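Local coordinates for protein dihydrodipicolinate synthase (Oceanobacillus iheyensis HTE831, PDB 3D0C) that probably catalyses the condensation of pyruvate with aspartate semialdehyde to 4-hydroxy-tetrahydrodipicolinate, an early step of lysine biosynthesis, at residues S16-V21 with V49-G54; E58-T63 with I88-D93; D108-H113 with A138-Y143; V164-A169 with S187-I192. The protein carries 1 engineered substitution. All blocks are in the same frame, centred on the assembly; numbering follows the deposited sequence.

Contact 1 of 4, residues S16-V21 with V49-G54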
loop_
_atom_site.group_PDB
_atom_site.type_symbol
_atom_site.label_atom_id
_atom_site.label_comp_id
_atom_site.label_asym_id
_atom_site.label_seq_id
_atom_site.Cartn_x
_atom_site.Cartn_y
_atom_site.Cartn_z
ATOM N N SER A 16 7.795 -2.868 -21.902
ATOM C CA SER A 16 7.468 -3.887 -20.914
ATOM C C SER A 16 5.955 -3.803 -20.785
ATOM O O SER A 16 5.427 -2.866 -20.177
ATOM C CB SER A 16 8.115 -3.580 -19.557
ATOM O OG SER A 16 9.469 -4.004 -19.522
ATOM N N GLY A 17 5.261 -4.776 -21.370
ATOM C CA GLY A 17 3.813 -4.779 -21.324
ATOM C C GLY A 17 3.265 -5.384 -20.050
ATOM O O GLY A 17 3.658 -6.486 -19.657
ATOM N N ILE A 18 2.350 -4.663 -19.414
ATOM C CA ILE A 18 1.721 -5.112 -18.177
ATOM C C ILE A 18 0.300 -5.541 -18.549
ATOM O O ILE A 18 -0.565 -4.702 -18.770
ATOM C CB ILE A 18 1.643 -3.965 -17.154
ATOM C CG1 ILE A 18 2.890 -3.077 -17.259
ATOM C CG2 ILE A 18 1.492 -4.533 -15.751
ATOM C CD1 ILE A 18 4.211 -3.784 -16.982
ATOM N N ASN A 19 0.073 -6.850 -18.611
ATOM C CA ASN A 19 -1.229 -7.393 -18.998
ATOM C C ASN A 19 -2.302 -7.195 -17.941
ATOM O O ASN A 19 -2.009 -6.901 -16.786
ATOM C CB ASN A 19 -1.103 -8.894 -19.265
ATOM C CG ASN A 19 -0.732 -9.672 -18.011
ATOM O OD1 ASN A 19 0.415 -9.637 -17.559
ATOM N ND2 ASN A 19 -1.711 -10.363 -17.429
ATOM N N ILE A 20 -3.555 -7.359 -18.339
ATOM C CA ILE A 20 -4.641 -7.244 -17.376
ATOM C C ILE A 20 -5.013 -8.663 -16.964
ATOM O O ILE A 20 -4.466 -9.642 -17.486
ATOM C CB ILE A 20 -5.908 -6.621 -17.979
ATOM C CG1 ILE A 20 -6.385 -7.474 -19.160
ATOM C CG2 ILE A 20 -5.648 -5.178 -18.391
ATOM C CD1 ILE A 20 -7.827 -7.239 -19.526
ATOM N N VAL A 21 -5.932 -8.756 -16.009
ATOM C CA VAL A 21 -6.455 -10.036 -15.547
ATOM C C VAL A 21 -7.963 -9.846 -15.600
ATOM O O VAL A 21 -8.556 -9.239 -14.706
ATOM C CB VAL A 21 -6.066 -10.377 -14.087
ATOM C CG1 VAL A 21 -6.857 -11.593 -13.628
ATOM C CG2 VAL A 21 -4.572 -10.669 -13.980
ATOM N N VAL A 49 8.445 -8.326 -23.631
ATOM C CA VAL A 49 8.516 -8.434 -22.181
ATOM C C VAL A 49 7.099 -8.282 -21.633
ATOM O O VAL A 49 6.417 -7.288 -21.887
ATOM C CB VAL A 49 9.430 -7.335 -21.594
ATOM C CG1 VAL A 49 9.484 -7.438 -20.071
ATOM C CG2 VAL A 49 10.819 -7.467 -22.181
ATOM N N ILE A 50 6.640 -9.288 -20.906
ATOM C CA ILE A 50 5.297 -9.241 -20.353
ATOM C C ILE A 50 5.419 -9.299 -18.835
ATOM O O ILE A 50 6.275 -10.000 -18.298
ATOM C CB ILE A 50 4.429 -10.408 -20.896
ATOM C CG1 ILE A 50 2.986 -10.259 -20.406
ATOM C CG2 ILE A 50 5.020 -11.746 -20.472
ATOM C CD1 ILE A 50 2.006 -11.222 -21.052
ATOM N N VAL A 51 4.566 -8.554 -18.143
ATOM C CA VAL A 51 4.654 -8.509 -16.696
ATOM C C VAL A 51 3.398 -8.929 -15.951
ATOM O O VAL A 51 2.555 -8.089 -15.636
ATOM C CB VAL A 51 5.028 -7.086 -16.224
ATOM C CG1 VAL A 51 5.290 -7.091 -14.724
ATOM C CG2 VAL A 51 6.248 -6.576 -16.998
ATOM N N PRO A 52 3.250 -10.236 -15.659
ATOM C CA PRO A 52 2.061 -10.682 -14.929
ATOM C C PRO A 52 2.163 -10.192 -13.481
ATOM O O PRO A 52 3.265 -10.028 -12.951
ATOM C CB PRO A 52 2.127 -12.201 -15.049
ATOM C CG PRO A 52 3.602 -12.474 -15.081
ATOM C CD PRO A 52 4.120 -11.374 -16.003
ATOM N N ASN A 53 1.018 -9.955 -12.849
ATOM C CA ASN A 53 0.976 -9.457 -11.477
ATOM C C ASN A 53 1.561 -8.066 -11.299
ATOM O O ASN A 53 2.239 -7.759 -10.302
ATOM C CB ASN A 53 1.614 -10.449 -10.501
ATOM C CG ASN A 53 0.690 -11.615 -10.199
ATOM O OD1 ASN A 53 -0.529 -11.450 -10.177
ATOM N ND2 ASN A 53 1.259 -12.792 -9.958
ATOM N N GLY A 54 1.286 -7.238 -12.301
ATOM C CA GLY A 54 1.674 -5.842 -12.273
ATOM C C GLY A 54 0.403 -5.180 -11.757
ATOM O O GLY A 54 -0.618 -5.854 -11.589
HETATM O O HOH W 1 -0.103 -7.712 -14.821
HETATM O O HOH W 2 -1.266 -10.064 -14.353
#
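Val49 meets Ser16 through CG1, the branch anti to its backbone N (chi1 179°), which rests 3.5 Å from Ser16 OG. Its carbonyl O accepts the N-H of Gly17 at 2.8 Å. At Ile50 the side chain turns to the other face of the sheet and lays CG1 near Asn19 OD1, while its CA-H points at Gly17 O. That same oxygen accepts the N-H of Val51 at 2.7 Å. These are neighbouring parallel strands, 15-17 and 49-50, joined through helix 32-44 as the first beta-alpha-beta unit of the TIM barrel. Val51 and Ile18 run alongside each other, and Ile18 CD1 presses tightly on Val51 CG2 at 3.5 Å. Pro52 passes Asn19 with its CA only 3.3 Å from OD1. The Asn19 amide turns its other end along its own chain, ND2 donating to Ile20 O at 2.8 Å. Asn53 N gives its hydrogen to a water that Asn19 ND2 also reaches, weakly. A leucine in place of Asn19 would probably leave Ile20 O without this donor and that water without one of its bonds. A second water accepts the N-H of Gly54 and itself lies within bonding range of Asn19 O and Val51 O. Gly54 CA packs 3.7 Å from Ile18 CG2, which fills the place a beta carbon would need.

Contact 2 of 4, residues E58-T63 with I88-D93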
loop_
_atom_site.group_PDB
_atom_site.type_symbol
_atom_site.label_atom_id
_atom_site.label_comp_id
_atom_site.label_asym_id
_atom_site.label_seq_id
_atom_site.Cartn_x
_atom_site.Cartn_y
_atom_site.Cartn_z
ATOM N N GLU A 58 -4.192 -5.796 -11.594
ATOM C CA GLU A 58 -4.906 -5.756 -10.316
ATOM C C GLU A 58 -4.347 -6.758 -9.306
ATOM O O GLU A 58 -5.082 -7.457 -8.606
ATOM C CB GLU A 58 -6.409 -5.974 -10.552
ATOM C CG GLU A 58 -7.019 -4.867 -11.404
ATOM C CD GLU A 58 -8.482 -5.092 -11.751
ATOM O OE1 GLU A 58 -9.346 -4.919 -10.869
ATOM O OE2 GLU A 58 -8.766 -5.444 -12.915
ATOM N N PHE A 59 -3.020 -6.791 -9.233
ATOM C CA PHE A 59 -2.291 -7.666 -8.329
ATOM C C PHE A 59 -2.846 -7.643 -6.911
ATOM O O PHE A 59 -3.094 -8.694 -6.317
ATOM C CB PHE A 59 -0.814 -7.251 -8.301
ATOM C CG PHE A 59 0.005 -7.969 -7.265
ATOM C CD1 PHE A 59 0.164 -9.347 -7.316
ATOM C CD2 PHE A 59 0.636 -7.258 -6.247
ATOM C CE1 PHE A 59 0.940 -10.012 -6.368
ATOM C CE2 PHE A 59 1.416 -7.913 -5.293
ATOM C CZ PHE A 59 1.566 -9.293 -5.354
ATOM N N TYR A 60 -3.038 -6.444 -6.367
ATOM C CA TYR A 60 -3.534 -6.325 -5.000
ATOM C C TYR A 60 -4.989 -6.743 -4.761
ATOM O O TYR A 60 -5.421 -6.835 -3.617
ATOM C CB TYR A 60 -3.283 -4.903 -4.480
ATOM C CG TYR A 60 -1.814 -4.637 -4.231
ATOM C CD1 TYR A 60 -1.111 -5.355 -3.258
ATOM C CD2 TYR A 60 -1.114 -3.693 -4.986
ATOM C CE1 TYR A 60 0.253 -5.140 -3.046
ATOM C CE2 TYR A 60 0.251 -3.473 -4.781
ATOM C CZ TYR A 60 0.926 -4.198 -3.813
ATOM O OH TYR A 60 2.267 -3.980 -3.607
ATOM N N ALA A 61 -5.739 -7.005 -5.831
ATOM C CA ALA A 61 -7.132 -7.437 -5.689
ATOM C C ALA A 61 -7.204 -8.965 -5.736
ATOM O O ALA A 61 -8.294 -9.556 -5.668
ATOM C CB ALA A 61 -7.983 -6.844 -6.802
ATOM N N LEU A 62 -6.036 -9.592 -5.863
ATOM C CA LEU A 62 -5.923 -11.045 -5.933
ATOM C C LEU A 62 -5.428 -11.618 -4.615
ATOM O O LEU A 62 -4.644 -10.976 -3.908
ATOM C CB LEU A 62 -4.926 -11.443 -7.029
ATOM C CG LEU A 62 -5.118 -10.900 -8.449
ATOM C CD1 LEU A 62 -3.985 -11.392 -9.326
ATOM C CD2 LEU A 62 -6.464 -11.357 -9.008
ATOM N N THR A 63 -5.893 -12.818 -4.276
ATOM C CA THR A 63 -5.429 -13.479 -3.063
ATOM C C THR A 63 -4.044 -13.975 -3.461
ATOM O O THR A 63 -3.680 -13.917 -4.640
ATOM C CB THR A 63 -6.284 -14.713 -2.688
ATOM O OG1 THR A 63 -6.238 -15.663 -3.757
ATOM C CG2 THR A 63 -7.730 -14.319 -2.411
ATOM N N ILE A 88 5.933 -9.318 -7.480
ATOM C CA ILE A 88 5.846 -9.822 -6.115
ATOM C C ILE A 88 5.808 -8.640 -5.143
ATOM O O ILE A 88 6.213 -7.527 -5.483
ATOM C CB ILE A 88 7.059 -10.731 -5.762
ATOM C CG1 ILE A 88 8.368 -9.948 -5.898
ATOM C CG2 ILE A 88 7.088 -11.943 -6.700
ATOM C CD1 ILE A 88 9.608 -10.737 -5.492
ATOM N N GLY A 89 5.310 -8.890 -3.937
ATOM C CA GLY A 89 5.223 -7.839 -2.944
ATOM C C GLY A 89 4.909 -8.376 -1.557
ATOM O O GLY A 89 5.112 -9.560 -1.273
ATOM N N TYR A 90 4.431 -7.484 -0.696
ATOM C CA TYR A 90 4.060 -7.797 0.675
ATOM C C TYR A 90 5.287 -7.947 1.578
ATOM O O TYR A 90 6.350 -7.386 1.285
ATOM C CB TYR A 90 3.182 -9.057 0.701
ATOM C CG TYR A 90 1.912 -8.932 -0.134
ATOM C CD1 TYR A 90 0.980 -7.926 0.127
ATOM C CD2 TYR A 90 1.631 -9.832 -1.172
ATOM C CE1 TYR A 90 -0.209 -7.816 -0.621
ATOM C CE2 TYR A 90 0.445 -9.732 -1.924
ATOM C CZ TYR A 90 -0.468 -8.726 -1.642
ATOM O OH TYR A 90 -1.643 -8.645 -2.365
ATOM N N SER A 91 5.137 -8.681 2.679
ATOM C CA SER A 91 6.240 -8.879 3.627
ATOM C C SER A 91 7.405 -9.621 2.960
ATOM O O SER A 91 7.214 -10.307 1.960
ATOM C CB SER A 91 5.753 -9.674 4.838
ATOM O OG SER A 91 5.637 -11.058 4.525
ATOM N N VAL A 92 8.602 -9.507 3.526
ATOM C CA VAL A 92 9.765 -10.155 2.937
ATOM C C VAL A 92 9.553 -11.634 2.612
ATOM O O VAL A 92 9.853 -12.066 1.499
ATOM C CB VAL A 92 11.010 -10.013 3.843
ATOM C CG1 VAL A 92 12.177 -10.788 3.245
ATOM C CG2 VAL A 92 11.377 -8.540 3.976
ATOM N N ASP A 93 9.046 -12.401 3.576
ATOM C CA ASP A 93 8.819 -13.832 3.382
ATOM C C ASP A 93 7.732 -14.122 2.358
ATOM O O ASP A 93 7.789 -15.119 1.634
ATOM C CB ASP A 93 8.453 -14.491 4.719
ATOM C CG ASP A 93 9.659 -14.676 5.631
ATOM O OD1 ASP A 93 10.743 -14.156 5.306
ATOM O OD2 ASP A 93 9.511 -15.340 6.676
HETATM O O HOH W 3 -2.064 -10.278 -4.284
HETATM O O HOH W 4 4.174 -4.687 -1.598
HETATM O O HOH W 5 -3.777 -7.199 -1.347
#
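Tyr90 sets its ring against both Phe59 and Tyr60, which already pack on each other, and the three make an aromatic cluster where the loops after strands 49-50 and 83-88 of the barrel meet. The Tyr60 side chain runs antiparallel to that of Tyr90 as it passes and turns its edge toward the face of Tyr90, an offset edge-to-face pair with planes at 83°. Its CE1 comes 3.6 Å from Tyr90 CE1, and its CD1 reaches the phenol oxygen. Phe59 approaches differently, tip to tip: its CZ stops 3.6 Å from Tyr90 CE2, the planes inclined at 35°, neither stacked nor perpendicular. Within its own segment, Phe59 CD2 sits over the centre of the Tyr60 ring.

The polar end of Tyr90 is fixed by two waters. OH donates at 2.6 Å to one lying in the plane of its ring, which in turn donates hydrogen bonds to Phe59 O and Leu62 O. The other water donates to Tyr90 OH at 2.8 Å and also to Tyr60 O, so the hydroxyl ties three carbonyls of the 59-62 turn to its own segment. An alanine at Tyr90 would probably open a gap beside Phe59 and Tyr60 and leave both waters short of a partner. The cluster also reaches the subunit interface, where Tyr90 meets Tyr90 of the second subunit with the rings roughly perpendicular. Near the far end of Tyr60, a third water lies 2.9 Å from its OH and accepts the N-H of Tyr90 at 3.0 Å.

Contact 3 of 4, residues D108-H113 with A138-Y143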
loop_
_atom_site.group_PDB
_atom_site.type_symbol
_atom_site.label_atom_id
_atom_site.label_comp_id
_atom_site.label_asym_id
_atom_site.label_seq_id
_atom_site.Cartn_x
_atom_site.Cartn_y
_atom_site.Cartn_z
ATOM N N ASP A 108 11.192 -15.649 -15.883
ATOM C CA ASP A 108 12.580 -15.274 -16.097
ATOM C C ASP A 108 13.140 -14.290 -15.098
ATOM O O ASP A 108 14.342 -14.264 -14.855
ATOM C CB ASP A 108 12.725 -14.660 -17.490
ATOM C CG ASP A 108 12.177 -15.551 -18.570
ATOM O OD1 ASP A 108 12.806 -16.594 -18.848
ATOM O OD2 ASP A 108 11.113 -15.215 -19.131
ATOM N N CYS A 109 12.259 -13.487 -14.514
ATOM C CA CYS A 109 12.672 -12.431 -13.605
ATOM C C CYS A 109 11.463 -12.053 -12.746
ATOM O O CYS A 109 10.328 -12.428 -13.061
ATOM C CB CYS A 109 13.116 -11.236 -14.482
ATOM S SG CYS A 109 13.682 -9.703 -13.712
ATOM N N VAL A 110 11.706 -11.340 -11.650
ATOM C CA VAL A 110 10.612 -10.877 -10.808
ATOM C C VAL A 110 10.669 -9.351 -10.736
ATOM O O VAL A 110 11.710 -8.748 -11.000
ATOM C CB VAL A 110 10.664 -11.462 -9.361
ATOM C CG1 VAL A 110 10.624 -12.983 -9.414
ATOM C CG2 VAL A 110 11.908 -10.972 -8.620
HETATM N N MSE A 111 9.534 -8.733 -10.424
HETATM C CA MSE A 111 9.473 -7.281 -10.272
HETATM C C MSE A 111 8.934 -7.002 -8.885
HETATM O O MSE A 111 7.798 -7.376 -8.583
HETATM C CB MSE A 111 8.526 -6.626 -11.277
HETATM C CG MSE A 111 8.313 -5.155 -10.934
HETATM SE SE MSE A 111 6.860 -4.302 -11.855
HETATM C CE MSE A 111 5.378 -5.013 -10.810
ATOM N N ILE A 112 9.734 -6.333 -8.057
ATOM C CA ILE A 112 9.324 -6.020 -6.695
ATOM C C ILE A 112 8.538 -4.725 -6.673
ATOM O O ILE A 112 9.041 -3.660 -7.039
ATOM C CB ILE A 112 10.548 -5.902 -5.739
ATOM C CG1 ILE A 112 11.400 -7.170 -5.849
ATOM C CG2 ILE A 112 10.072 -5.706 -4.292
ATOM C CD1 ILE A 112 12.647 -7.165 -4.972
ATOM N N HIS A 113 7.281 -4.845 -6.263
ATOM C CA HIS A 113 6.364 -3.723 -6.157
ATOM C C HIS A 113 6.822 -2.786 -5.052
ATOM O O HIS A 113 7.661 -3.142 -4.205
ATOM C CB HIS A 113 4.962 -4.228 -5.781
ATOM C CG HIS A 113 4.146 -4.723 -6.934
ATOM N ND1 HIS A 113 3.419 -3.877 -7.747
ATOM C CD2 HIS A 113 3.885 -5.977 -7.377
ATOM C CE1 HIS A 113 2.746 -4.585 -8.631
ATOM N NE2 HIS A 113 3.011 -5.866 -8.431
ATOM N N ALA A 138 16.740 -16.068 -9.603
ATOM C CA ALA A 138 16.486 -15.360 -10.845
ATOM C C ALA A 138 16.690 -13.881 -10.539
ATOM O O ALA A 138 16.699 -13.472 -9.375
ATOM C CB ALA A 138 15.067 -15.621 -11.344
ATOM N N PRO A 139 16.892 -13.062 -11.579
ATOM C CA PRO A 139 17.098 -11.626 -11.386
ATOM C C PRO A 139 15.830 -10.897 -10.985
ATOM O O PRO A 139 14.716 -11.409 -11.145
ATOM C CB PRO A 139 17.603 -11.166 -12.749
ATOM C CG PRO A 139 16.876 -12.059 -13.667
ATOM C CD PRO A 139 17.045 -13.411 -12.999
ATOM N N SER A 140 16.030 -9.689 -10.479
ATOM C CA SER A 140 14.948 -8.844 -10.033
ATOM C C SER A 140 15.019 -7.460 -10.636
ATOM O O SER A 140 16.067 -6.951 -11.012
ATOM C CB SER A 140 15.000 -8.638 -8.514
ATOM O OG SER A 140 14.787 -9.838 -7.807
ATOM N N ILE A 141 13.854 -6.853 -10.706
ATOM C CA ILE A 141 13.726 -5.472 -11.126
ATOM C C ILE A 141 12.952 -4.812 -9.979
ATOM O O ILE A 141 12.125 -5.482 -9.330
ATOM C CB ILE A 141 12.922 -5.338 -12.417
ATOM C CG1 ILE A 141 13.726 -5.895 -13.595
ATOM C CG2 ILE A 141 12.585 -3.870 -12.675
ATOM C CD1 ILE A 141 12.914 -6.001 -14.863
ATOM N N ILE A 142 13.260 -3.535 -9.710
ATOM C CA ILE A 142 12.581 -2.773 -8.657
ATOM C C ILE A 142 11.710 -1.647 -9.212
ATOM O O ILE A 142 12.160 -0.839 -10.028
ATOM C CB ILE A 142 13.576 -2.150 -7.656
ATOM C CG1 ILE A 142 14.283 -3.276 -6.907
ATOM C CG2 ILE A 142 12.868 -1.208 -6.653
ATOM C CD1 ILE A 142 15.502 -2.922 -6.084
ATOM N N TYR A 143 10.442 -1.648 -8.790
ATOM C CA TYR A 143 9.487 -0.613 -9.155
ATOM C C TYR A 143 9.677 0.448 -8.073
ATOM O O TYR A 143 9.219 0.295 -6.937
ATOM C CB TYR A 143 8.067 -1.169 -9.130
ATOM C CG TYR A 143 7.021 -0.158 -9.552
ATOM C CD1 TYR A 143 7.102 0.505 -10.781
ATOM C CD2 TYR A 143 5.922 0.101 -8.742
ATOM C CE1 TYR A 143 6.093 1.408 -11.191
ATOM C CE2 TYR A 143 4.921 0.987 -9.136
ATOM C CZ TYR A 143 5.005 1.634 -10.354
ATOM O OH TYR A 143 3.978 2.482 -10.706
HETATM O O HOH W 6 9.690 -1.432 -4.940
#
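Met111, present as selenomethionine, and Ile141 stand side by side on neighbouring strands, and the path of Met111 shows what lies inside. Its CB leaves the backbone on the same face as Ile141, and CG, anti to the backbone N (chi1 170°), passes 4.1 Å from Ile141 O. SE comes next, 4.3 Å from Tyr143 CB and oblique to that ring, a Met-aromatic contact at 5.5 Å from the centroid. The chain then bends at chi3 (78°), which carries CE over one face of the His113 imidazole, offset toward the rim. Strands 109-112 and 140-144, with helix 122-135 between them, form a right-handed beta-alpha-beta unit; the face carrying Met111 and Ile141 is the barrel interior, where both touch Lys167. Tyr143, the predicted proton donor/acceptor, has its OH hydrogen-bonded to Lys145 NZ. On the opposite face Val110 CG2 lies 3.2 Å from Ser140 OG, and Ile112 and Ile142 pack beside them toward the helix. The backbones are held from Val110 N to Pro139 O at 3.1 Å through to Tyr143 N, which donates to Ile112 O at 3.0 Å.

Contact 4 of 4, residues V164-A169 with S187-I192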
loop_
_atom_site.group_PDB
_atom_site.type_symbol
_atom_site.label_atom_id
_atom_site.label_comp_id
_atom_site.label_asym_id
_atom_site.label_seq_id
_atom_site.Cartn_x
_atom_site.Cartn_y
_atom_site.Cartn_z
ATOM N N VAL A 164 18.850 -6.391 -12.142
ATOM C CA VAL A 164 19.092 -6.081 -13.547
ATOM C C VAL A 164 18.284 -4.927 -14.135
ATOM O O VAL A 164 18.413 -4.608 -15.323
ATOM C CB VAL A 164 18.829 -7.320 -14.415
ATOM C CG1 VAL A 164 19.804 -8.435 -14.039
ATOM C CG2 VAL A 164 17.397 -7.785 -14.224
ATOM N N GLY A 165 17.439 -4.310 -13.318
ATOM C CA GLY A 165 16.657 -3.195 -13.813
ATOM C C GLY A 165 15.900 -2.416 -12.756
ATOM O O GLY A 165 15.640 -2.918 -11.661
ATOM N N ILE A 166 15.570 -1.175 -13.089
ATOM C CA ILE A 166 14.792 -0.309 -12.212
ATOM C C ILE A 166 13.678 0.308 -13.041
ATOM O O ILE A 166 13.944 0.973 -14.045
ATOM C CB ILE A 166 15.606 0.879 -11.639
ATOM C CG1 ILE A 166 16.829 0.386 -10.864
ATOM C CG2 ILE A 166 14.715 1.698 -10.706
ATOM C CD1 ILE A 166 16.485 -0.378 -9.598
ATOM N N LYS A 167 12.431 0.060 -12.647
ATOM C CA LYS A 167 11.305 0.688 -13.323
ATOM C C LYS A 167 11.131 1.962 -12.501
ATOM O O LYS A 167 10.431 1.971 -11.487
ATOM C CB LYS A 167 10.042 -0.181 -13.252
ATOM C CG LYS A 167 9.994 -1.262 -14.305
ATOM C CD LYS A 167 8.691 -2.039 -14.223
ATOM C CE LYS A 167 8.559 -2.999 -15.384
ATOM N NZ LYS A 167 9.652 -4.013 -15.379
ATOM N N TYR A 168 11.810 3.023 -12.931
ATOM C CA TYR A 168 11.777 4.299 -12.223
ATOM C C TYR A 168 10.440 4.986 -12.461
ATOM O O TYR A 168 10.118 5.360 -13.590
ATOM C CB TYR A 168 12.918 5.205 -12.696
ATOM C CG TYR A 168 13.306 6.264 -11.681
ATOM C CD1 TYR A 168 14.137 5.948 -10.604
ATOM C CD2 TYR A 168 12.815 7.567 -11.773
ATOM C CE1 TYR A 168 14.468 6.900 -9.643
ATOM C CE2 TYR A 168 13.139 8.529 -10.811
ATOM C CZ TYR A 168 13.965 8.186 -9.750
ATOM O OH TYR A 168 14.285 9.121 -8.791
ATOM N N ALA A 169 9.671 5.167 -11.395
ATOM C CA ALA A 169 8.353 5.771 -11.518
ATOM C C ALA A 169 8.140 7.078 -10.770
ATOM O O ALA A 169 7.016 7.389 -10.389
ATOM C CB ALA A 169 7.278 4.750 -11.105
ATOM N N SER A 187 27.422 -2.070 -13.763
ATOM C CA SER A 187 26.449 -2.627 -12.830
ATOM C C SER A 187 25.301 -3.327 -13.544
ATOM O O SER A 187 24.472 -3.991 -12.917
ATOM C CB SER A 187 25.904 -1.535 -11.909
ATOM O OG SER A 187 26.872 -1.157 -10.945
ATOM N N ASN A 188 25.247 -3.167 -14.859
ATOM C CA ASN A 188 24.218 -3.806 -15.666
ATOM C C ASN A 188 22.795 -3.649 -15.138
ATOM O O ASN A 188 22.108 -4.632 -14.857
ATOM C CB ASN A 188 24.545 -5.289 -15.818
ATOM C CG ASN A 188 25.854 -5.511 -16.531
ATOM O OD1 ASN A 188 26.073 -4.975 -17.618
ATOM N ND2 ASN A 188 26.735 -6.298 -15.929
ATOM N N VAL A 189 22.361 -2.402 -15.015
ATOM C CA VAL A 189 21.017 -2.102 -14.545
ATOM C C VAL A 189 20.305 -1.298 -15.622
ATOM O O VAL A 189 20.720 -0.181 -15.945
ATOM C CB VAL A 189 21.038 -1.268 -13.248
ATOM C CG1 VAL A 189 19.615 -0.946 -12.820
ATOM C CG2 VAL A 189 21.761 -2.032 -12.144
ATOM N N ALA A 190 19.245 -1.868 -16.185
ATOM C CA ALA A 190 18.481 -1.176 -17.214
ATOM C C ALA A 190 17.459 -0.241 -16.557
ATOM O O ALA A 190 16.688 -0.665 -15.696
ATOM C CB ALA A 190 17.766 -2.190 -18.106
ATOM N N PHE A 191 17.472 1.029 -16.952
ATOM C CA PHE A 191 16.525 2.001 -16.421
ATOM C C PHE A 191 15.329 2.105 -17.359
ATOM O O PHE A 191 15.449 2.512 -18.519
ATOM C CB PHE A 191 17.198 3.364 -16.238
ATOM C CG PHE A 191 17.953 3.489 -14.946
ATOM C CD1 PHE A 191 17.289 3.821 -13.773
ATOM C CD2 PHE A 191 19.318 3.211 -14.888
ATOM C CE1 PHE A 191 17.970 3.875 -12.549
ATOM C CE2 PHE A 191 20.010 3.262 -13.670
ATOM C CZ PHE A 191 19.331 3.593 -12.500
ATOM N N ILE A 192 14.180 1.698 -16.839
ATOM C CA ILE A 192 12.928 1.698 -17.577
ATOM C C ILE A 192 12.002 2.778 -17.043
ATOM O O ILE A 192 11.886 2.951 -15.832
ATOM C CB ILE A 192 12.199 0.353 -17.396
ATOM C CG1 ILE A 192 13.115 -0.800 -17.807
ATOM C CG2 ILE A 192 10.906 0.348 -18.204
ATOM C CD1 ILE A 192 12.521 -2.168 -17.520
#
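With CG1 set anti to its carbonyl carbon (chi1 -58°), Ile166 reaches both Val189 and Phe191, while Phe191, with CG placed likewise, runs alongside it in the same direction. The two segments are neighbouring parallel strands, 163-168 and 190-193, of the TIM barrel, linked by helix 173-182 in a beta-alpha-beta unit. Ile166 CG1 lies 3.7 Å from Val189 CG1, and its CB sits 3.9 Å from Phe191 CE1; beyond, Phe191 packs on Val179 and Met180 of the helix, so this is the outer face.

Four backbone bonds join the strands. The first, Ala190 N to Val164 O, is straight at the hydrogen, yet the donor stands 46° above the carbonyl plane, away from the lone pairs. Further on, Ile166 N reaches Ala190 O and Ile192 N reaches Ile166 O, both at 2.9 Å. Gly165 CA comes 3.2 Å from Ala190 O, a CA-H...O contact. The last, Tyr168 N to Ile192 O, is more bent; Tyr168 OH hydrogen-bonds to Asp151 OD1, outside the two segments.

Inside the barrel, Lys167 and Ile192 lie abreast. Lys167 is the predicted Schiff-base residue. Its chain stays extended until chi4 (62°), where it bends, and NZ, with no hydrogen-bonding partner in the model, ends 4.0 Å from Ile192 CD1.

How the contacts relate
Contacts 1, 3 and 4 belong to the same closed sheet and bring side chains to its interior around Lys167. Contact 3 borders contact 4 directly: Ile142 O accepts Lys167 N at 2.8 Å, and the side chains of Lys167 and Tyr143 come within about 4 Å. From the other side, contact 1 brings Ser16 OG to 4.1 Å from Lys167 NZ, and its Ile18 lies beside Thr56, predicted to bind pyruvate. A hydrogen bond from His113 NE2 to Asn53 O, 2.8 Å, joins contacts 1 and 3. Ile88 N of contact 2 lies 2.9 Å from Met111 O of contact 3, a probable hydrogen bond, and Phe59 stacks on the His113 ring; contact 2 alone touches the second subunit.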